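Local coordinates for protein folylpolyglutamate synthase (FolC) (Helicobacter pylori, PDB 6K8C) that probably uses ATP to join glutamate to dihydropteroate, forming dihydrofolate, and then to lengthen the polyglutamate tail of reduced folates, at residues R88-L93 against S120-A125; E104-Q109 against V130-D135. All blocks are in the same frame, centred on the assembly; numbering follows the deposited sequence.

Contact 1 of 2, residues R88-L93 against S120-A125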
ATOM      1  N   ARG A  88      -4.906 -12.353  -2.753  1.00 25.30           N
ATOM      2  CA  ARG A  88      -4.020 -12.352  -3.914  1.00 27.78           C
ATOM      3  C   ARG A  88      -3.742 -10.953  -4.457  1.00 25.38           C
ATOM      4  O   ARG A  88      -2.866 -10.815  -5.315  1.00 27.32           O
ATOM      5  CB  ARG A  88      -4.580 -13.240  -5.027  1.00 27.33           C
ATOM      6  CG  ARG A  88      -5.829 -12.712  -5.699  1.00 32.99           C
ATOM      7  CD  ARG A  88      -6.480 -13.818  -6.518  1.00 46.34           C
ATOM      8  NE  ARG A  88      -7.554 -13.310  -7.364  1.00 45.74           N
ATOM      9  CZ  ARG A  88      -7.502 -13.266  -8.690  1.00 45.04           C
ATOM     10  NH1 ARG A  88      -8.529 -12.786  -9.375  1.00 55.28           N
ATOM     11  NH2 ARG A  88      -6.427 -13.704  -9.331  1.00 39.81           N
ATOM     12  N   GLU A  89      -4.457  -9.924  -3.984  1.00 27.74           N
ATOM     13  CA  GLU A  89      -4.112  -8.539  -4.324  1.00 26.44           C
ATOM     14  C   GLU A  89      -2.663  -8.213  -3.995  1.00 32.79           C
ATOM     15  O   GLU A  89      -2.071  -7.312  -4.603  1.00 25.56           O
ATOM     16  CB  GLU A  89      -5.006  -7.559  -3.568  1.00 29.82           C
ATOM     17  CG  GLU A  89      -6.456  -7.551  -3.964  1.00 26.92           C
ATOM     18  CD  GLU A  89      -7.307  -6.824  -2.946  1.00 34.41           C
ATOM     19  OE1 GLU A  89      -6.782  -5.912  -2.253  1.00 32.54           O
ATOM     20  OE2 GLU A  89      -8.501  -7.161  -2.841  1.00 30.40           O
ATOM     21  N   ARG A  90      -2.089  -8.911  -3.017  1.00 23.65           N
ATOM     22  CA  ARG A  90      -0.742  -8.631  -2.552  1.00 26.25           C
ATOM     23  C   ARG A  90       0.324  -8.931  -3.595  1.00 27.38           C
ATOM     24  O   ARG A  90       1.480  -8.546  -3.392  1.00 24.97           O
ATOM     25  CB  ARG A  90      -0.467  -9.437  -1.274  1.00 25.29           C
ATOM     26  CG  ARG A  90      -1.312  -8.976  -0.077  1.00 25.20           C
ATOM     27  CD  ARG A  90      -1.345 -10.035   1.020  1.00 28.57           C
ATOM     28  NE  ARG A  90      -2.241  -9.654   2.106  1.00 26.21           N
ATOM     29  CZ  ARG A  90      -1.838  -9.193   3.283  1.00 28.10           C
ATOM     30  NH1 ARG A  90      -0.544  -9.063   3.536  1.00 26.00           N
ATOM     31  NH2 ARG A  90      -2.731  -8.874   4.214  1.00 27.85           N
ATOM     32  N   PHE A  91      -0.026  -9.587  -4.701  1.00 22.28           N
ATOM     33  CA  PHE A  91       0.951 -10.016  -5.701  1.00 26.51           C
ATOM     34  C   PHE A  91       0.495  -9.538  -7.077  1.00 28.87           C
ATOM     35  O   PHE A  91      -0.369 -10.158  -7.705  1.00 27.93           O
ATOM     36  CB  PHE A  91       1.131 -11.534  -5.668  1.00 29.00           C
ATOM     37  CG  PHE A  91       1.209 -12.106  -4.279  1.00 26.83           C
ATOM     38  CD1 PHE A  91       2.425 -12.181  -3.614  1.00 25.78           C
ATOM     39  CD2 PHE A  91       0.069 -12.584  -3.642  1.00 25.94           C
ATOM     40  CE1 PHE A  91       2.507 -12.725  -2.333  1.00 24.09           C
ATOM     41  CE2 PHE A  91       0.139 -13.115  -2.361  1.00 26.23           C
ATOM     42  CZ  PHE A  91       1.362 -13.187  -1.707  1.00 23.96           C
ATOM     43  N   PHE A  92       1.073  -8.430  -7.533  1.00 26.96           N
ATOM     44  CA  PHE A  92       0.828  -7.884  -8.864  1.00 28.29           C
ATOM     45  C   PHE A  92       1.958  -8.380  -9.755  1.00 31.66           C
ATOM     46  O   PHE A  92       3.099  -7.928  -9.623  1.00 29.46           O
ATOM     47  CB  PHE A  92       0.779  -6.357  -8.816  1.00 25.07           C
ATOM     48  CG  PHE A  92       0.289  -5.712 -10.090  1.00 28.72           C
ATOM     49  CD1 PHE A  92      -1.065  -5.627 -10.362  1.00 32.03           C
ATOM     50  CD2 PHE A  92       1.185  -5.161 -10.993  1.00 28.93           C
ATOM     51  CE1 PHE A  92      -1.518  -5.020 -11.519  1.00 32.33           C
ATOM     52  CE2 PHE A  92       0.739  -4.550 -12.160  1.00 27.61           C
ATOM     53  CZ  PHE A  92      -0.613  -4.480 -12.419  1.00 30.72           C
ATOM     54  N   LEU A  93       1.653  -9.330 -10.636  1.00 29.25           N
ATOM     55  CA  LEU A  93       2.670 -10.078 -11.366  1.00 31.84           C
ATOM     56  C   LEU A  93       2.493  -9.866 -12.864  1.00 27.66           C
ATOM     57  O   LEU A  93       1.449 -10.215 -13.424  1.00 31.40           O
ATOM     58  CB  LEU A  93       2.592 -11.569 -11.023  1.00 30.89           C
ATOM     59  CG  LEU A  93       3.419 -12.518 -11.890  1.00 34.85           C
ATOM     60  CD1 LEU A  93       4.909 -12.242 -11.732  1.00 27.68           C
ATOM     61  CD2 LEU A  93       3.103 -13.970 -11.539  1.00 34.11           C
ATOM     62  N   SER A 120       5.449 -16.614  10.210  1.00 33.39           N
ATOM     63  CA  SER A 120       4.273 -15.809  10.490  1.00 31.95           C
ATOM     64  C   SER A 120       3.471 -15.612   9.203  1.00 26.18           C
ATOM     65  O   SER A 120       3.926 -15.923   8.100  1.00 27.98           O
ATOM     66  CB  SER A 120       4.673 -14.453  11.069  1.00 35.27           C
ATOM     67  OG  SER A 120       5.160 -13.587  10.050  1.00 31.69           O
ATOM     68  N   TYR A 121       2.262 -15.072   9.360  1.00 24.61           N
ATOM     69  CA  TYR A 121       1.413 -14.774   8.211  1.00 32.18           C
ATOM     70  C   TYR A 121       2.155 -13.932   7.173  1.00 27.61           C
ATOM     71  O   TYR A 121       2.246 -14.305   5.996  1.00 26.00           O
ATOM     72  CB  TYR A 121       0.148 -14.063   8.699  1.00 29.39           C
ATOM     73  CG  TYR A 121      -0.853 -13.678   7.633  1.00 30.26           C
ATOM     74  CD1 TYR A 121      -0.749 -12.467   6.960  1.00 34.39           C
ATOM     75  CD2 TYR A 121      -1.924 -14.509   7.326  1.00 27.39           C
ATOM     76  CE1 TYR A 121      -1.668 -12.105   6.000  1.00 35.15           C
ATOM     77  CE2 TYR A 121      -2.852 -14.153   6.368  1.00 36.36           C
ATOM     78  CZ  TYR A 121      -2.720 -12.946   5.708  1.00 35.48           C
ATOM     79  OH  TYR A 121      -3.643 -12.578   4.757  1.00 35.95           O
ATOM     80  N   PHE A 122       2.712 -12.802   7.599  1.00 24.42           N
ATOM     81  CA  PHE A 122       3.379 -11.917   6.650  1.00 27.82           C
ATOM     82  C   PHE A 122       4.681 -12.519   6.138  1.00 28.70           C
ATOM     83  O   PHE A 122       5.044 -12.301   4.978  1.00 23.00           O
ATOM     84  CB  PHE A 122       3.643 -10.551   7.284  1.00 26.68           C
ATOM     85  CG  PHE A 122       4.264  -9.557   6.332  1.00 30.23           C
ATOM     86  CD1 PHE A 122       3.522  -9.024   5.290  1.00 33.10           C
ATOM     87  CD2 PHE A 122       5.593  -9.181   6.464  1.00 29.00           C
ATOM     88  CE1 PHE A 122       4.091  -8.116   4.403  1.00 38.48           C
ATOM     89  CE2 PHE A 122       6.166  -8.277   5.582  1.00 40.35           C
ATOM     90  CZ  PHE A 122       5.415  -7.745   4.552  1.00 31.66           C
ATOM     91  N   GLU A 123       5.390 -13.282   6.978  1.00 29.15           N
ATOM     92  CA  GLU A 123       6.601 -13.956   6.515  1.00 28.87           C
ATOM     93  C   GLU A 123       6.290 -14.959   5.410  1.00 28.16           C
ATOM     94  O   GLU A 123       7.060 -15.094   4.451  1.00 25.96           O
ATOM     95  CB  GLU A 123       7.311 -14.634   7.694  1.00 24.28           C
ATOM     96  CG  GLU A 123       7.971 -13.620   8.640  1.00 27.48           C
ATOM     97  CD  GLU A 123       8.385 -14.218   9.968  1.00 34.29           C
ATOM     98  OE1 GLU A 123       8.096 -15.410  10.217  1.00 35.52           O
ATOM     99  OE2 GLU A 123       9.008 -13.491  10.765  1.00 34.84           O
ATOM    100  N   TYR A 124       5.159 -15.665   5.517  1.00 27.95           N
ATOM    101  CA  TYR A 124       4.778 -16.603   4.462  1.00 30.42           C
ATOM    102  C   TYR A 124       4.398 -15.872   3.178  1.00 32.88           C
ATOM    103  O   TYR A 124       4.731 -16.329   2.076  1.00 25.62           O
ATOM    104  CB  TYR A 124       3.624 -17.489   4.926  1.00 24.45           C
ATOM    105  CG  TYR A 124       3.438 -18.707   4.055  1.00 28.85           C
ATOM    106  CD1 TYR A 124       4.451 -19.653   3.929  1.00 32.38           C
ATOM    107  CD2 TYR A 124       2.265 -18.903   3.342  1.00 25.05           C
ATOM    108  CE1 TYR A 124       4.292 -20.766   3.128  1.00 33.10           C
ATOM    109  CE2 TYR A 124       2.097 -20.015   2.541  1.00 29.93           C
ATOM    110  CZ  TYR A 124       3.115 -20.940   2.437  1.00 33.97           C
ATOM    111  OH  TYR A 124       2.950 -22.040   1.638  1.00 30.39           O
ATOM    112  N   ALA A 125       3.682 -14.748   3.298  1.00 27.90           N
ATOM    113  CA  ALA A 125       3.382 -13.932   2.124  1.00 26.50           C
ATOM    114  C   ALA A 125       4.662 -13.499   1.420  1.00 23.91           C
ATOM    115  O   ALA A 125       4.729 -13.490   0.184  1.00 24.73           O
ATOM    116  CB  ALA A 125       2.553 -12.709   2.530  1.00 25.77           C
TER
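A 3-10 turn ending at Arg-90 and the strand that starts at Phe-91 face the first turns of helix 121-132, where the nearest CA atoms, of Arg-90 and Ala-125, are 8.2 Å apart. Only side chains and one carbonyl bridge that gap. The guanidinium of Arg-90 receives the edge of the Tyr-121 ring on one face: NH2 lies 3.8 Å from Tyr-121 CE1, and the two planes stand 79° apart. Because the ring presents its edge rather than its face, this is not a cation-pi stack. Phe-122 CD1 comes to the guanidinium edge, 4.4 Å from Arg-90 NH1, while Arg-90 NE is hydrogen-bonded to His-83 ND1. With CG of Phe-91 beside the backbone N (chi1 -43°), the ring's far edge meets Ala-125 although the bond to CB does not aim at the helix. CE1 approaches Ala-125 O in the ring plane at 3.4 Å, consistent with a weak C-H to carbonyl attraction, and Phe-91 CZ touches Ala-125 CB at 4.4 Å. A capping box fixes the helix start: Glu-123 N donates to Ser-120 OG at 3.1 Å and Ser-120 N to Glu-123 OE1 at 2.9 Å. In this P-loop-type Mur ligase middle domain, Phe-91 also packs on Leu-103 of helix 100-110 and on Leu-128 and Ala-129 of helix 121-132, while strand 91-93 runs antiparallel to strands 76-79 and 96-97 of the mixed sheet.

Contact 2 of 2, residues E104-Q109 against V130-D135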
ATOM      1  N   GLU A 104      -1.761 -20.744  -5.710  1.00 31.53           N
ATOM      2  CA  GLU A 104      -1.911 -22.023  -5.016  1.00 27.40           C
ATOM      3  C   GLU A 104      -0.753 -22.962  -5.334  1.00 32.67           C
ATOM      4  O   GLU A 104      -0.300 -23.718  -4.466  1.00 39.73           O
ATOM      5  CB  GLU A 104      -3.253 -22.657  -5.384  1.00 30.38           C
ATOM      6  CG  GLU A 104      -3.435 -24.082  -4.872  1.00 43.91           C
ATOM      7  CD  GLU A 104      -3.549 -24.170  -3.356  1.00 47.26           C
ATOM      8  OE1 GLU A 104      -3.861 -23.148  -2.708  1.00 41.28           O
ATOM      9  OE2 GLU A 104      -3.336 -25.274  -2.811  1.00 55.16           O
ATOM     10  N   ASN A 105      -0.237 -22.902  -6.564  1.00 33.31           N
ATOM     11  CA  ASN A 105       0.891 -23.750  -6.939  1.00 32.52           C
ATOM     12  C   ASN A 105       2.156 -23.366  -6.181  1.00 38.56           C
ATOM     13  O   ASN A 105       2.921 -24.241  -5.758  1.00 33.39           O
ATOM     14  CB  ASN A 105       1.117 -23.674  -8.449  1.00 37.17           C
ATOM     15  CG  ASN A 105       2.407 -24.336  -8.875  1.00 51.57           C
ATOM     16  OD1 ASN A 105       3.404 -23.664  -9.140  1.00 54.50           O
ATOM     17  ND2 ASN A 105       2.398 -25.662  -8.936  1.00 58.04           N
ATOM     18  N   ALA A 106       2.405 -22.067  -6.003  1.00 30.03           N
ATOM     19  CA  ALA A 106       3.554 -21.654  -5.204  1.00 28.13           C
ATOM     20  C   ALA A 106       3.409 -22.123  -3.763  1.00 31.33           C
ATOM     21  O   ALA A 106       4.379 -22.580  -3.145  1.00 32.92           O
ATOM     22  CB  ALA A 106       3.713 -20.131  -5.257  1.00 29.15           C
ATOM     23  N   HIS A 107       2.202 -22.005  -3.209  1.00 26.45           N
ATOM     24  CA  HIS A 107       1.951 -22.498  -1.861  1.00 28.33           C
ATOM     25  C   HIS A 107       2.198 -24.002  -1.772  1.00 31.27           C
ATOM     26  O   HIS A 107       2.808 -24.484  -0.810  1.00 33.45           O
ATOM     27  CB  HIS A 107       0.519 -22.165  -1.448  1.00 26.83           C
ATOM     28  CG  HIS A 107       0.012 -23.010  -0.321  1.00 33.16           C
ATOM     29  ND1 HIS A 107       0.471 -22.875   0.971  1.00 32.28           N
ATOM     30  CD2 HIS A 107      -0.887 -24.022  -0.299  1.00 35.64           C
ATOM     31  CE1 HIS A 107      -0.135 -23.758   1.746  1.00 39.20           C
ATOM     32  NE2 HIS A 107      -0.962 -24.467   1.000  1.00 31.40           N
ATOM     33  N   GLN A 108       1.742 -24.757  -2.773  1.00 32.45           N
ATOM     34  CA  GLN A 108       1.906 -26.208  -2.736  1.00 39.31           C
ATOM     35  C   GLN A 108       3.378 -26.602  -2.687  1.00 39.08           C
ATOM     36  O   GLN A 108       3.742 -27.581  -2.028  1.00 40.32           O
ATOM     37  CB  GLN A 108       1.215 -26.848  -3.939  1.00 35.98           C
ATOM     38  CG  GLN A 108      -0.280 -27.070  -3.752  1.00 43.72           C
ATOM     39  CD  GLN A 108      -0.620 -27.704  -2.408  1.00 50.14           C
ATOM     40  OE1 GLN A 108       0.025 -28.661  -1.977  1.00 47.19           O
ATOM     41  NE2 GLN A 108      -1.639 -27.173  -1.743  1.00 40.66           N
ATOM     42  N   GLN A 109       4.244 -25.841  -3.363  1.00 36.53           N
ATOM     43  CA  GLN A 109       5.674 -26.129  -3.307  1.00 35.76           C
ATOM     44  C   GLN A 109       6.266 -25.770  -1.948  1.00 42.62           C
ATOM     45  O   GLN A 109       7.167 -26.460  -1.458  1.00 37.10           O
ATOM     46  CB  GLN A 109       6.411 -25.377  -4.417  1.00 44.51           C
ATOM     47  CG  GLN A 109       5.925 -25.681  -5.824  1.00 47.48           C
ATOM     48  CD  GLN A 109       6.713 -24.927  -6.878  1.00 50.25           C
ATOM     49  OE1 GLN A 109       6.149 -24.175  -7.673  1.00 54.21           O
ATOM     50  NE2 GLN A 109       8.028 -25.121  -6.886  1.00 46.03           N
ATOM     51  N   VAL A 130       8.496 -14.154  -3.306  1.00 24.09           N
ATOM     52  CA  VAL A 130       9.771 -14.557  -3.896  1.00 23.89           C
ATOM     53  C   VAL A 130       9.576 -15.742  -4.830  1.00 32.06           C
ATOM     54  O   VAL A 130      10.184 -15.806  -5.906  1.00 31.00           O
ATOM     55  CB  VAL A 130      10.799 -14.872  -2.796  1.00 30.70           C
ATOM     56  CG1 VAL A 130      12.139 -15.295  -3.420  1.00 34.58           C
ATOM     57  CG2 VAL A 130      10.975 -13.681  -1.876  1.00 32.95           C
ATOM     58  N   MET A 131       8.729 -16.701  -4.439  1.00 27.74           N
ATOM     59  CA  MET A 131       8.450 -17.843  -5.308  1.00 28.68           C
ATOM     60  C   MET A 131       7.810 -17.386  -6.612  1.00 41.56           C
ATOM     61  O   MET A 131       8.191 -17.832  -7.703  1.00 32.64           O
ATOM     62  CB  MET A 131       7.540 -18.845  -4.590  1.00 33.16           C
ATOM     63  CG  MET A 131       8.257 -19.767  -3.620  1.00 42.98           C
ATOM     64  SD  MET A 131       9.364 -20.942  -4.436  1.00 38.90           S
ATOM     65  CE  MET A 131       8.191 -21.899  -5.390  1.00 38.62           C
ATOM     66  N   LEU A 132       6.832 -16.483  -6.516  1.00 29.30           N
ATOM     67  CA  LEU A 132       6.143 -15.995  -7.702  1.00 33.64           C
ATOM     68  C   LEU A 132       7.047 -15.170  -8.605  1.00 30.96           C
ATOM     69  O   LEU A 132       6.777 -15.085  -9.807  1.00 29.43           O
ATOM     70  CB  LEU A 132       4.931 -15.165  -7.294  1.00 31.62           C
ATOM     71  CG  LEU A 132       3.793 -15.937  -6.637  1.00 34.89           C
ATOM     72  CD1 LEU A 132       2.760 -14.973  -6.077  1.00 28.84           C
ATOM     73  CD2 LEU A 132       3.161 -16.889  -7.633  1.00 33.08           C
ATOM     74  N   ALA A 133       8.106 -14.569  -8.061  1.00 29.49           N
ATOM     75  CA  ALA A 133       8.995 -13.694  -8.818  1.00 36.19           C
ATOM     76  C   ALA A 133      10.258 -14.403  -9.295  1.00 33.67           C
ATOM     77  O   ALA A 133      11.207 -13.733  -9.718  1.00 32.23           O
ATOM     78  CB  ALA A 133       9.373 -12.472  -7.977  1.00 28.17           C
ATOM     79  N   LYS A 134      10.277 -15.739  -9.248  1.00 31.69           N
ATOM     80  CA  LYS A 134      11.469 -16.515  -9.591  1.00 31.01           C
ATOM     81  C   LYS A 134      12.075 -16.095 -10.927  1.00 26.47           C
ATOM     82  O   LYS A 134      13.302 -15.999 -11.056  1.00 34.07           O
ATOM     83  CB  LYS A 134      11.110 -18.005  -9.619  1.00 36.41           C
ATOM     84  CG  LYS A 134      12.251 -18.933 -10.019  1.00 35.58           C
ATOM     85  CD  LYS A 134      11.706 -20.310 -10.386  1.00 40.76           C
ATOM     86  CE  LYS A 134      12.655 -21.421  -9.975  1.00 56.38           C
ATOM     87  NZ  LYS A 134      14.039 -21.177 -10.465  1.00 55.09           N
ATOM     88  N   ASP A 135      11.236 -15.851 -11.933  1.00 29.12           N
ATOM     89  CA  ASP A 135      11.703 -15.510 -13.271  1.00 34.00           C
ATOM     90  C   ASP A 135      11.448 -14.050 -13.629  1.00 40.27           C
ATOM     91  O   ASP A 135      11.376 -13.710 -14.816  1.00 34.37           O
ATOM     92  CB  ASP A 135      11.055 -16.421 -14.312  1.00 33.88           C
ATOM     93  CG  ASP A 135      11.379 -17.883 -14.081  1.00 38.23           C
ATOM     94  OD1 ASP A 135      12.574 -18.205 -13.919  1.00 39.68           O
ATOM     95  OD2 ASP A 135      10.437 -18.701 -14.053  1.00 42.54           O
TER
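Met-131 lays its CE methyl over the Gln-109 side chain, 3.7 Å from Gln-109 CD and 4.0 Å from Gln-109 CB, so the methyl rests against the side chain from CB to the amide carbon. The methionine chain is folded, with bends at chi2 (-68°) and chi3 (-64°) that bring CE back over the glutamine, whereas the glutamine runs extended beyond CG and crosses it at a slant. One turn back, Ala-106 points its methyl at the opposing helix; its CB is 4.1 Å from Met-131 CB and equally 4.1 Å from Leu-132 CD2. Such a small side chain suits the tight backbone spacing here, 6.2 Å between Ala-106 CA and Met-131 CA. On another side of helix 100-110, Gln-108 NE2 donates to Glu-104 OE2 at 2.8 Å, with an N-H...O angle of 167°, and also to Asn-10 O. Phe-38 of helix 28-41, Phe-42 and Leu-110 add to the apolar surroundings of Met-131, and Leu-132 also touches Leu-77 of strand 76-79. This is close helix-helix packing through a small residue, Ala-106, beside the sheet of the P-loop-type Mur ligase middle domain, toward the C-terminal part of helix 121-132.

Overall arrangement
From the N terminus the segments come in the order 88-93, 104-109, 120-125, 130-135, so the two contacts cross: each closes a loop containing one segment of the other. Contact 1 closes the loop from strand 91-93 through helices 100-110 and 114-118 to the start of helix 121-132; contact 2 closes the one from helix 100-110 to the later part of that same helix. Their centres are about 11 Å apart, and they touch directly: Tyr-124 OH lies 2.7 Å from His-107 ND1, a probable hydrogen bond, and Phe-91 CG packs 3.7 Å from Leu-132 CD1. Helix 121-132 is thus tied to both strand 91-93 and helix 100-110.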